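Local coordinates for regulator of G-protein signaling 1 (Homo sapiens, PDB 2BV1) that speeds GTP hydrolysis by G protein alpha subunits through its RGS domain, driving them into the inactive GDP-bound form and damping receptor signalling, at residues A[13-17]-A[139-144]; A[59-63]-A[105-109]; A[89-95]-A[113-118]. All blocks are in the same frame, centred on the assembly; numbering follows the deposited sequence.

Contact 1 (A[13-17]-A[139-144]); sequences VLSAA and LLNDLQ
In this RGS domain, as in the family generally, the first and last helices pack together in the terminal subdomain, here through Ala-16, Leu-143 and Leu-14, away from the bundle of the other two contacts. Ala-16 opens helix 16-21 and lies closest to Leu-143, their CA atoms 5.4 Å apart; its CB reaches Leu-143 CB at 4.0 Å and Gln-144 CG at 3.4 Å. Leu-143 (chi1 m, chi2 t), near the end of the modelled chain, sends CD1 to within 3.9 Å of Ala-16 N. Leu-14, extended (phi/psi -155/147) with a t, p rotamer, sets its CD2 4.0 Å from Leu-143 CD1 and 4.2 Å from Leu-139 CD2. Ser-15 turns its CB away and, as N-cap, bonds through OG to Glu-18 N. Gln-144 folds back, NE2 donating to Leu-140 O at 3.0 Å. Leu-14 and Leu-139 both also touch Trp-22. The two segments are thus joined by van der Waals contact between small and branched aliphatic groups, while their polar bonds stay within each terminus.

Contact 2 (A[59-63]-A[105-109]); sequences EDYKK and APTPT
The last turn of helix 50-62 meets an irregular loop between helices 93-103 and 112-131. Residues 59-62 keep helical backbone angles, whereas the loop is extended at Pro-106 (phi/psi -78/148) and Thr-107 (-117/173) before it bends at Pro-108 (-57/-16). The nearest CA atoms across the segments are those of Lys-62 and Pro-108, 5.3 Å apart. Tyr-61, with chi1 t and chi2 near 87°, carries its ring to the loop, and its OH donates a short hydrogen bond of 2.6 Å to Thr-107 O. The loop meets the ring at its edge: Pro-106 CB lies 3.2 Å from Tyr-61 OH, and Pro-108 O lies 3.7 Å from Tyr-61 CE2. Lys-62 brings CG to 3.5 Å from Pro-108 O, then leads away so that NZ forms a salt bridge with Glu-59 OE1 at 2.8 Å. Within the loop, Thr-109 OG1 donates to Thr-107 OG1 at 3.0 Å. In this all-helical RGS domain, one tyrosine hydroxyl thus ties a helix end to the main chain of an interhelical loop. The Tyr-61 ring is buried against Leu-69, Lys-72 and Ile-76 of helix 69-81 and packs edge-to-face with Phe-111, just before helix 112-131.

Contact 3 (A[89-95]-A[113-118]); sequences INIDFRT and EAQKVI
A capped helix start, with the loop leading into it, packs against a neighbouring helix within the all-helical RGS domain. Residues 113-118 belong to helix 112-131; 89-92 form a loop, with Asn-90 at the centre of an inverse gamma turn, and helix 93-103 begins at Phe-93. As in related RGS domains, this loop, with Asn-90, probably contacts the G alpha subunit. The CA atoms pair Thr-95 with Ala-114 at 6.3 Å and Ile-91 with Val-117 at 6.4 Å. Along the helix, Glu-113 comes first, its CB 4.3 Å from Thr-95 CG2. Ala-114 follows, its CA 3.9 Å from Thr-95 CG2 and its CB 4.1 Å from Ile-91 CD1. The CA-to-CB bond of Gln-115 points away from residues 89-95, and its amide hydrogen-bonds to Glu-59 and Lys-62. Val-117 (chi1 t) sets CG1 3.9 Å from Ile-91 CG2. Ile-118, with both chi angles m, directs its CD1 to Ile-91 CG2 at 3.8 Å and Ile-89 CB at 3.7 Å. Both loop isoleucines are buried, in the p, t rotamer, and Ile-89 goes on to touch Phe-54 of helix 50-62 and Phe-80 of helix 69-81. At the helix start, Asp-92 as N-cap accepts from Thr-95 N on OD2 at 3.0 Å, and Thr-95 OG1 donates to Asp-92 OD1 at 2.7 Å.

The three contacts show a helical domain held together at places that may adjoin or lie far apart. Contacts 2 and 3 are neighbours, with centres 16 Å apart; they meet through Gln-115, whose NE2 lies 2.7 Å from Glu-59 OE1 and whose OE1 lies 2.9 Å from Lys-62 NZ, both probable hydrogen bonds. Helix 112-131 is thereby linked to the end of helix 50-62. As in relatives, the loop of contact 3 probably belongs to the G alpha-binding surface. Contact 1, which joins the two ends of the modelled chain, stands on the opposite side of the chain's centre, its centre 35 Å from that of contact 2 and 34 Å from that of contact 3.

Contact 1 (A[13-17]-A[139-144])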
loop_
_atom_site.group_PDB
_atom_site.type_symbol
_atom_site.label_atom_id
_atom_site.label_comp_id
_atom_site.label_asym_id
_atom_site.label_seq_id
_atom_site.Cartn_x
_atom_site.Cartn_y
_atom_site.Cartn_z
ATOM N N VAL A 13 -23.356 5.439 3.241
ATOM C CA VAL A 13 -21.953 5.305 3.624
ATOM C C VAL A 13 -21.176 4.471 2.595
ATOM O O VAL A 13 -19.947 4.515 2.571
ATOM C CB VAL A 13 -21.812 4.700 5.026
ATOM C CG1 VAL A 13 -22.377 5.681 6.079
ATOM C CG2 VAL A 13 -22.483 3.355 5.109
ATOM N N LEU A 14 -21.892 3.685 1.776
ATOM C CA LEU A 14 -21.307 2.902 0.686
ATOM C C LEU A 14 -22.383 2.660 -0.362
ATOM O O LEU A 14 -23.563 2.587 -0.046
ATOM C CB LEU A 14 -20.757 1.547 1.181
ATOM C CG LEU A 14 -19.848 0.755 0.217
ATOM C CD1 LEU A 14 -18.596 1.538 -0.189
ATOM C CD2 LEU A 14 -19.452 -0.610 0.802
ATOM N N SER A 15 -21.983 2.598 -1.618
ATOM C CA SER A 15 -22.908 2.244 -2.739
ATOM C C SER A 15 -22.281 1.244 -3.676
ATOM O O SER A 15 -21.035 1.148 -3.772
ATOM C CB SER A 15 -23.302 3.468 -3.564
ATOM O OG SER A 15 -22.189 3.970 -4.279
ATOM N N ALA A 16 -23.145 0.531 -4.402
ATOM C CA ALA A 16 -22.700 -0.418 -5.413
ATOM C C ALA A 16 -21.860 0.341 -6.466
ATOM O O ALA A 16 -20.824 -0.150 -6.926
ATOM C CB ALA A 16 -23.907 -1.128 -6.057
ATOM N N ALA A 17 -22.304 1.554 -6.804
ATOM C CA ALA A 17 -21.604 2.405 -7.778
ATOM C C ALA A 17 -20.184 2.623 -7.324
ATOM O O ALA A 17 -19.249 2.438 -8.100
ATOM C CB ALA A 17 -22.311 3.722 -7.980
ATOM N N LEU A 139 -19.489 -8.284 -1.948
ATOM C CA LEU A 139 -19.779 -6.919 -1.502
ATOM C C LEU A 139 -20.554 -6.173 -2.583
ATOM O O LEU A 139 -21.605 -5.604 -2.334
ATOM C CB LEU A 139 -18.497 -6.159 -1.164
ATOM C CG LEU A 139 -18.648 -4.766 -0.565
ATOM C CD1 LEU A 139 -19.328 -4.831 0.877
ATOM C CD2 LEU A 139 -17.351 -3.993 -0.503
ATOM N N LEU A 140 -20.017 -6.222 -3.799
ATOM C CA LEU A 140 -20.600 -5.539 -4.953
ATOM C C LEU A 140 -22.040 -5.969 -5.226
ATOM O O LEU A 140 -22.934 -5.127 -5.310
ATOM C CB LEU A 140 -19.714 -5.794 -6.184
ATOM C CG LEU A 140 -20.137 -5.221 -7.521
ATOM C CD1 LEU A 140 -20.462 -3.713 -7.437
ATOM C CD2 LEU A 140 -19.075 -5.508 -8.585
ATOM N N ASN A 141 -22.257 -7.277 -5.332
ATOM C CA ASN A 141 -23.549 -7.806 -5.743
ATOM C C ASN A 141 -24.622 -7.673 -4.673
ATOM O O ASN A 141 -25.752 -7.290 -4.964
ATOM C CB ASN A 141 -23.383 -9.252 -6.220
ATOM C CG ASN A 141 -22.849 -9.304 -7.665
ATOM O OD1 ASN A 141 -23.636 -9.238 -8.622
ATOM N ND2 ASN A 141 -21.528 -9.349 -7.821
ATOM N N ASP A 142 -24.248 -7.940 -3.429
ATOM C CA ASP A 142 -25.202 -7.898 -2.317
ATOM C C ASP A 142 -25.651 -6.465 -1.980
ATOM O O ASP A 142 -26.668 -6.274 -1.306
ATOM C CB ASP A 142 -24.603 -8.633 -1.112
ATOM C CG ASP A 142 -24.378 -10.124 -1.391
ATOM O OD1 ASP A 142 -24.856 -10.600 -2.445
ATOM O OD2 ASP A 142 -23.735 -10.843 -0.583
ATOM N N LEU A 143 -24.900 -5.463 -2.441
ATOM C CA LEU A 143 -25.340 -4.058 -2.358
ATOM C C LEU A 143 -26.479 -3.736 -3.345
ATOM O O LEU A 143 -27.165 -2.745 -3.189
ATOM C CB LEU A 143 -24.178 -3.103 -2.613
ATOM C CG LEU A 143 -23.283 -2.798 -1.413
ATOM C CD1 LEU A 143 -21.972 -2.185 -1.891
ATOM C CD2 LEU A 143 -23.980 -1.859 -0.423
ATOM N N GLN A 144 -26.628 -4.580 -4.361
ATOM C CA GLN A 144 -27.646 -4.445 -5.404
ATOM C C GLN A 144 -28.683 -5.519 -5.255
ATOM O O GLN A 144 -29.479 -5.415 -4.354
ATOM C CB GLN A 144 -27.013 -4.613 -6.767
ATOM C CG GLN A 144 -25.732 -3.856 -6.900
ATOM C CD GLN A 144 -25.064 -4.123 -8.201
ATOM O OE1 GLN A 144 -25.675 -3.955 -9.264
ATOM N NE2 GLN A 144 -23.819 -4.539 -8.148
#

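Contact 2 (A[59-63]-A[105-109])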
loop_
_atom_site.group_PDB
_atom_site.type_symbol
_atom_site.label_atom_id
_atom_site.label_comp_id
_atom_site.label_asym_id
_atom_site.label_seq_id
_atom_site.Cartn_x
_atom_site.Cartn_y
_atom_site.Cartn_z
ATOM N N GLU A 59 2.669 7.221 2.453
ATOM C CA GLU A 59 1.743 8.356 2.329
ATOM C C GLU A 59 1.809 9.180 3.611
ATOM O O GLU A 59 1.933 10.390 3.579
ATOM C CB GLU A 59 0.306 7.880 2.064
ATOM C CG GLU A 59 0.113 7.242 0.656
ATOM C CD GLU A 59 0.451 8.218 -0.433
ATOM O OE1 GLU A 59 1.531 8.085 -1.054
ATOM O OE2 GLU A 59 -0.333 9.178 -0.615
ATOM N N ASP A 60 1.826 8.475 4.726
ATOM C CA ASP A 60 1.892 9.100 6.030
ATOM C C ASP A 60 3.283 9.723 6.303
ATOM O O ASP A 60 3.389 10.804 6.922
ATOM C CB ASP A 60 1.309 8.110 7.067
ATOM C CG ASP A 60 2.163 7.903 8.246
ATOM O OD1 ASP A 60 2.299 8.861 9.043
ATOM O OD2 ASP A 60 2.662 6.744 8.394
ATOM N N TYR A 61 4.337 9.122 5.747
ATOM C CA TYR A 61 5.685 9.704 5.848
ATOM C C TYR A 61 5.774 11.072 5.152
ATOM O O TYR A 61 6.423 12.012 5.651
ATOM C CB TYR A 61 6.740 8.732 5.321
ATOM C CG TYR A 61 8.106 9.307 5.156
ATOM C CD1 TYR A 61 9.014 9.313 6.229
ATOM C CD2 TYR A 61 8.543 9.800 3.903
ATOM C CE1 TYR A 61 10.297 9.835 6.081
ATOM C CE2 TYR A 61 9.843 10.342 3.752
ATOM C CZ TYR A 61 10.710 10.345 4.848
ATOM O OH TYR A 61 11.982 10.872 4.738
ATOM N N LYS A 62 5.086 11.179 4.021
ATOM C CA LYS A 62 5.139 12.360 3.152
ATOM C C LYS A 62 4.466 13.576 3.732
ATOM O O LYS A 62 4.773 14.691 3.326
ATOM C CB LYS A 62 4.508 12.040 1.787
ATOM C CG LYS A 62 5.495 11.432 0.820
ATOM C CD LYS A 62 4.845 11.148 -0.564
ATOM C CE LYS A 62 4.082 9.864 -0.598
ATOM N NZ LYS A 62 3.727 9.438 -2.014
ATOM N N LYS A 63 3.534 13.372 4.658
ATOM C CA LYS A 63 2.895 14.473 5.356
ATOM C C LYS A 63 3.497 14.645 6.774
ATOM O O LYS A 63 2.879 15.255 7.627
ATOM C CB LYS A 63 1.381 14.243 5.478
ATOM C CG LYS A 63 0.602 13.754 4.210
ATOM C CD LYS A 63 -0.615 12.903 4.664
ATOM C CE LYS A 63 -1.639 12.608 3.566
ATOM N NZ LYS A 63 -2.025 11.135 3.475
ATOM N N ALA A 105 19.944 10.256 5.693
ATOM C CA ALA A 105 19.633 11.697 5.664
ATOM C C ALA A 105 18.403 11.933 4.811
ATOM O O ALA A 105 18.499 12.448 3.704
ATOM C CB ALA A 105 20.810 12.489 5.130
ATOM N N PRO A 106 17.231 11.532 5.319
ATOM C CA PRO A 106 16.034 11.442 4.506
ATOM C C PRO A 106 15.317 12.765 4.198
ATOM O O PRO A 106 15.323 13.684 5.013
ATOM C CB PRO A 106 15.135 10.529 5.347
ATOM C CG PRO A 106 15.526 10.794 6.714
ATOM C CD PRO A 106 16.973 11.115 6.706
ATOM N N THR A 107 14.708 12.820 3.017
ATOM C CA THR A 107 13.850 13.911 2.601
ATOM C C THR A 107 12.465 13.336 2.394
ATOM O O THR A 107 12.290 12.109 2.439
ATOM C CB THR A 107 14.326 14.532 1.257
ATOM O OG1 THR A 107 14.090 13.608 0.189
ATOM C CG2 THR A 107 15.814 14.882 1.307
ATOM N N PRO A 108 11.468 14.210 2.147
ATOM C CA PRO A 108 10.115 13.731 1.880
ATOM C C PRO A 108 9.957 12.745 0.689
ATOM O O PRO A 108 8.943 12.103 0.589
ATOM C CB PRO A 108 9.325 15.031 1.622
ATOM C CG PRO A 108 10.131 16.117 2.265
ATOM C CD PRO A 108 11.542 15.693 2.141
ATOM N N THR A 109 10.951 12.643 -0.189
ATOM C CA THR A 109 10.860 11.768 -1.360
ATOM C C THR A 109 11.643 10.467 -1.185
ATOM O O THR A 109 11.807 9.695 -2.142
ATOM C CB THR A 109 11.427 12.458 -2.601
ATOM O OG1 THR A 109 12.820 12.724 -2.397
ATOM C CG2 THR A 109 10.669 13.734 -2.904
#

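Contact 3 (A[89-95]-A[113-118])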
loop_
_atom_site.group_PDB
_atom_site.type_symbol
_atom_site.label_atom_id
_atom_site.label_comp_id
_atom_site.label_asym_id
_atom_site.label_seq_id
_atom_site.Cartn_x
_atom_site.Cartn_y
_atom_site.Cartn_z
ATOM N N ILE A 89 9.163 -6.185 2.138
ATOM C CA ILE A 89 8.528 -5.906 0.876
ATOM C C ILE A 89 9.434 -6.398 -0.262
ATOM O O ILE A 89 10.671 -6.440 -0.124
ATOM C CB ILE A 89 8.193 -4.392 0.708
ATOM C CG1 ILE A 89 9.465 -3.530 0.746
ATOM C CG2 ILE A 89 7.172 -3.951 1.748
ATOM C CD1 ILE A 89 9.240 -2.077 0.466
ATOM N N ASN A 90 8.781 -6.788 -1.363
ATOM C CA ASN A 90 9.451 -7.380 -2.524
ATOM C C ASN A 90 9.883 -6.307 -3.515
ATOM O O ASN A 90 9.326 -6.194 -4.610
ATOM C CB ASN A 90 8.516 -8.320 -3.279
ATOM C CG ASN A 90 8.394 -9.669 -2.669
ATOM O OD1 ASN A 90 9.385 -10.364 -2.423
ATOM N ND2 ASN A 90 7.140 -10.106 -2.508
ATOM N N ILE A 91 10.845 -5.494 -3.131
ATOM C CA ILE A 91 11.495 -4.584 -4.077
ATOM C C ILE A 91 12.759 -5.283 -4.464
ATOM O O ILE A 91 13.175 -6.222 -3.785
ATOM C CB ILE A 91 11.789 -3.186 -3.513
ATOM C CG1 ILE A 91 12.698 -3.265 -2.269
ATOM C CG2 ILE A 91 10.490 -2.487 -3.212
ATOM C CD1 ILE A 91 12.838 -1.901 -1.514
ATOM N N ASP A 92 13.330 -4.860 -5.589
ATOM C CA ASP A 92 14.567 -5.420 -6.071
ATOM C C ASP A 92 15.717 -4.873 -5.216
ATOM O O ASP A 92 15.620 -3.810 -4.583
ATOM C CB ASP A 92 14.776 -5.039 -7.547
ATOM C CG ASP A 92 14.898 -3.532 -7.718
ATOM O OD1 ASP A 92 13.866 -2.826 -7.671
ATOM O OD2 ASP A 92 16.027 -3.060 -7.813
ATOM N N PHE A 93 16.805 -5.612 -5.252
ATOM C CA PHE A 93 18.042 -5.308 -4.574
ATOM C C PHE A 93 18.577 -3.879 -4.735
ATOM O O PHE A 93 19.034 -3.297 -3.747
ATOM C CB PHE A 93 19.097 -6.321 -5.025
ATOM C CG PHE A 93 20.425 -6.091 -4.462
ATOM C CD1 PHE A 93 20.705 -6.460 -3.166
ATOM C CD2 PHE A 93 21.430 -5.510 -5.231
ATOM C CE1 PHE A 93 21.968 -6.233 -2.632
ATOM C CE2 PHE A 93 22.679 -5.278 -4.707
ATOM C CZ PHE A 93 22.958 -5.650 -3.408
ATOM N N ARG A 94 18.524 -3.332 -5.958
ATOM C CA ARG A 94 19.095 -1.998 -6.234
ATOM C C ARG A 94 18.222 -0.911 -5.638
ATOM O O ARG A 94 18.734 0.055 -5.083
ATOM C CB ARG A 94 19.339 -1.733 -7.746
ATOM C CG ARG A 94 20.594 -2.408 -8.254
ATOM C CD ARG A 94 20.830 -2.183 -9.754
ATOM N NE ARG A 94 21.892 -3.054 -10.258
ATOM C CZ ARG A 94 22.049 -3.367 -11.548
ATOM N NH1 ARG A 94 21.210 -2.886 -12.466
ATOM N NH2 ARG A 94 23.015 -4.197 -11.900
ATOM N N THR A 95 16.917 -1.069 -5.737
ATOM C CA THR A 95 15.993 -0.141 -5.088
ATOM C C THR A 95 16.142 -0.163 -3.547
ATOM O O THR A 95 16.175 0.896 -2.885
ATOM C CB THR A 95 14.586 -0.451 -5.483
ATOM O OG1 THR A 95 14.503 -0.352 -6.894
ATOM C CG2 THR A 95 13.583 0.519 -4.830
ATOM N N GLU A 113 10.726 5.737 -4.754
ATOM C CA GLU A 113 11.132 4.669 -5.672
ATOM C C GLU A 113 10.560 3.327 -5.215
ATOM O O GLU A 113 9.948 2.582 -5.990
ATOM C CB GLU A 113 12.658 4.593 -5.803
ATOM C CG GLU A 113 13.272 5.478 -6.878
ATOM C CD GLU A 113 14.780 5.262 -7.021
ATOM O OE1 GLU A 113 15.266 4.114 -6.763
ATOM O OE2 GLU A 113 15.484 6.240 -7.395
ATOM N N ALA A 114 10.754 3.019 -3.939
ATOM C CA ALA A 114 10.250 1.782 -3.366
ATOM C C ALA A 114 8.731 1.744 -3.400
ATOM O O ALA A 114 8.123 0.695 -3.673
ATOM C CB ALA A 114 10.777 1.571 -1.956
ATOM N N GLN A 115 8.116 2.898 -3.225
ATOM C CA GLN A 115 6.652 2.984 -3.165
ATOM C C GLN A 115 6.094 2.671 -4.578
ATOM O O GLN A 115 5.110 1.981 -4.736
ATOM C CB GLN A 115 6.215 4.363 -2.739
ATOM C CG GLN A 115 4.696 4.439 -2.545
ATOM C CD GLN A 115 4.187 5.779 -2.045
ATOM O OE1 GLN A 115 4.879 6.786 -2.113
ATOM N NE2 GLN A 115 2.949 5.788 -1.536
ATOM N N LYS A 116 6.750 3.231 -5.583
ATOM C CA LYS A 116 6.364 3.005 -6.950
ATOM C C LYS A 116 6.446 1.539 -7.330
ATOM O O LYS A 116 5.537 1.018 -7.914
ATOM C CB LYS A 116 7.171 3.879 -7.865
ATOM C CG LYS A 116 6.560 3.972 -9.267
ATOM N N VAL A 117 7.532 0.866 -6.988
ATOM C CA VAL A 117 7.662 -0.553 -7.229
ATOM C C VAL A 117 6.479 -1.299 -6.595
ATOM O O VAL A 117 5.821 -2.163 -7.228
ATOM C CB VAL A 117 9.020 -1.114 -6.688
ATOM C CG1 VAL A 117 9.073 -2.651 -6.788
ATOM C CG2 VAL A 117 10.180 -0.518 -7.431
ATOM N N ILE A 118 6.223 -1.021 -5.326
ATOM C CA ILE A 118 5.175 -1.743 -4.602
ATOM C C ILE A 118 3.796 -1.406 -5.177
ATOM O O ILE A 118 2.976 -2.269 -5.292
ATOM C CB ILE A 118 5.188 -1.433 -3.060
ATOM C CG1 ILE A 118 6.478 -1.932 -2.396
ATOM C CG2 ILE A 118 3.940 -1.962 -2.390
ATOM C CD1 ILE A 118 6.844 -3.403 -2.616
#